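Uncharacterized conserved protein (Idiomarina loihiensis, PDB 2QSD) is of unknown function, a conserved bacterial protein of the DUF1543 family, built largely of antiparallel beta-sheet. Local coordinates at residues 33-36 / 37-41. Sequence-based numbering, arbitrary orientation.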
ATOM      1  N   VAL A  33      15.934  12.602  -8.323  1.00 38.85           N
ATOM      2  CA  VAL A  33      17.114  12.846  -9.146  1.00 34.47           C
ATOM      3  C   VAL A  33      18.346  13.172  -8.299  1.00 38.56           C
ATOM      4  O   VAL A  33      18.306  14.065  -7.460  1.00 48.54           O
ATOM      5  CB  VAL A  33      16.859  13.970 -10.188  1.00 37.87           C
ATOM      6  CG1 VAL A  33      18.150  14.394 -10.885  1.00 37.33           C
ATOM      7  CG2 VAL A  33      15.868  13.512 -11.228  1.00 35.37           C
ATOM      8  N   GLY A  34      19.429  12.434  -8.526  1.00 41.48           N
ATOM      9  CA  GLY A  34      20.708  12.688  -7.867  1.00 44.01           C
ATOM     10  C   GLY A  34      21.867  11.941  -8.517  1.00 46.87           C
ATOM     11  O   GLY A  34      21.648  11.047  -9.338  1.00 47.50           O
ATOM     12  N   PRO A  35      23.111  12.309  -8.157  1.00 50.16           N
ATOM     13  CA  PRO A  35      24.327  11.607  -8.619  1.00 54.09           C
ATOM     14  C   PRO A  35      24.438  10.196  -8.044  1.00 56.10           C
ATOM     15  O   PRO A  35      24.993   9.298  -8.683  1.00 55.50           O
ATOM     16  CB  PRO A  35      25.474  12.471  -8.075  1.00 54.49           C
ATOM     17  CG  PRO A  35      24.837  13.767  -7.630  1.00 54.85           C
ATOM     18  CD  PRO A  35      23.428  13.454  -7.281  1.00 46.75           C
ATOM     19  N   SER A  36      23.926  10.019  -6.831  1.00 56.87           N
ATOM     20  CA  SER A  36      23.900   8.719  -6.178  1.00 54.10           C
ATOM     21  C   SER A  36      22.563   8.530  -5.481  1.00 52.01           C
ATOM     22  O   SER A  36      21.780   9.471  -5.353  1.00 51.15           O
ATOM     23  CB  SER A  36      25.048   8.593  -5.172  1.00 51.50           C
ATOM     24  OG  SER A  36      24.926   9.540  -4.121  1.00 59.84           O
HETATM   25  N   MSE A  37      22.320   7.306  -5.032  1.00 52.58           N
HETATM   26  CA  MSE A  37      21.111   6.947  -4.318  1.00 46.04           C
HETATM   27  C   MSE A  37      20.998   7.691  -2.976  1.00 55.59           C
HETATM   28  O   MSE A  37      19.956   8.292  -2.685  1.00 52.83           O
HETATM   29  CB  MSE A  37      21.083   5.430  -4.140  1.00 49.10           C
HETATM   30  CG  MSE A  37      19.752   4.842  -3.714  1.00 69.36           C
HETATM   31 SE   MSE A  37      18.132   5.530  -4.581  1.00 75.64          SE
HETATM   32  CE  MSE A  37      17.324   5.831  -2.878  1.00 44.96           C
ATOM     33  N   GLU A  38      22.084   7.687  -2.196  1.00 53.74           N
ATOM     34  CA  GLU A  38      22.151   8.367  -0.893  1.00 54.87           C
ATOM     35  C   GLU A  38      21.927   9.873  -0.975  1.00 52.23           C
ATOM     36  O   GLU A  38      21.498  10.493  -0.007  1.00 57.76           O
ATOM     37  CB  GLU A  38      23.495   8.105  -0.204  1.00 54.53           C
ATOM     38  CG  GLU A  38      23.705   6.673   0.264  1.00 58.88           C
ATOM     39  CD  GLU A  38      24.938   6.502   1.147  1.00 63.84           C
ATOM     40  OE1 GLU A  38      25.818   7.396   1.155  1.00 61.29           O
ATOM     41  OE2 GLU A  38      25.025   5.458   1.836  1.00 61.90           O
ATOM     42  N   GLU A  39      22.215  10.461  -2.131  1.00 52.97           N
ATOM     43  CA  GLU A  39      22.007  11.891  -2.322  1.00 59.24           C
ATOM     44  C   GLU A  39      20.563  12.252  -2.673  1.00 52.75           C
ATOM     45  O   GLU A  39      20.241  13.426  -2.838  1.00 53.79           O
ATOM     46  CB  GLU A  39      22.993  12.458  -3.348  1.00 56.79           C
ATOM     47  CG  GLU A  39      24.412  12.596  -2.800  1.00 65.21           C
ATOM     48  CD  GLU A  39      25.374  13.195  -3.804  1.00 77.32           C
ATOM     49  OE1 GLU A  39      25.412  14.439  -3.924  1.00 92.13           O
ATOM     50  OE2 GLU A  39      26.098  12.424  -4.466  1.00 87.67           O
ATOM     51  N   THR A  40      19.699  11.244  -2.778  1.00 52.01           N
ATOM     52  CA  THR A  40      18.279  11.479  -3.032  1.00 47.90           C
ATOM     53  C   THR A  40      17.442  11.391  -1.752  1.00 47.75           C
ATOM     54  O   THR A  40      16.236  11.670  -1.777  1.00 40.38           O
ATOM     55  CB  THR A  40      17.700  10.508  -4.082  1.00 46.94           C
ATOM     56  OG1 THR A  40      17.629   9.186  -3.537  1.00 47.44           O
ATOM     57  CG2 THR A  40      18.537  10.502  -5.360  1.00 43.50           C
ATOM     58  N   TYR A  41      18.091  11.016  -0.646  1.00 40.28           N
ATOM     59  CA  TYR A  41      17.409  10.819   0.641  1.00 42.79           C
ATOM     60  C   TYR A  41      16.576  12.017   1.130  1.00 46.74           C
ATOM     61  O   TYR A  41      15.440  11.809   1.554  1.00 49.12           O
ATOM     62  CB  TYR A  41      18.361  10.305   1.734  1.00 41.24           C
ATOM     63  CG  TYR A  41      18.845   8.876   1.559  1.00 48.93           C
ATOM     64  CD1 TYR A  41      18.261   8.020   0.617  1.00 51.24           C
ATOM     65  CD2 TYR A  41      19.867   8.363   2.365  1.00 49.93           C
ATOM     66  CE1 TYR A  41      18.698   6.711   0.463  1.00 41.02           C
ATOM     67  CE2 TYR A  41      20.310   7.040   2.221  1.00 39.61           C
ATOM     68  CZ  TYR A  41      19.716   6.227   1.264  1.00 43.71           C
ATOM     69  OH  TYR A  41      20.127   4.927   1.098  1.00 54.98           O
TER
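Ser36 and Glu39 meet through two complementary torsions: the serine OG sits between its own backbone N and carbonyl carbon (chi1 63°), while Glu39 places CG beside its backbone N (chi1 -74°) and runs extended back toward the serine. The hydroxyl reaches the carboxylate at 3.1 Å from Ser36 OG to Glu39 OE2, donating a hydrogen bond to the anti lone pair of that oxygen. Glu39 also crosses Pro35 at about a right angle, its OE2 lying 3.7 Å from Pro35 CG. The backbone N-H of Glu39 is shared between Ser36 O and Ser36 OG, but both bonds are long and weak, so the turn does not rest on them alone. With an alanine at Ser36, Glu39 OE2 would probably lose this hydroxyl donor and the carboxylate would be freer to turn. One residue on, the chain is held more firmly: Met37 O accepts from Thr40 N at 3.0 Å and from Thr40 OG1 at 2.6 Å, the hydroxyl arriving in the carbonyl plane at a C=O...donor angle of 146°. The hydroxyl bond is consistent with the Thr40 rotamer that leaves CG2 on the side of the strand residues, 3.4 Å from Ser36 O and 3.8 Å from Gly34 N, close against the side-chain-less glycine; Phe11 of strand 9-17 also touches Thr40. The whole illustrates how a strand can hand over to a helix: two overlapping turns, the first closed weakly from Glu39 N to Ser36 O and the second reinforced by the threonine hydroxyl, link strand 26-34 to helix 41-47.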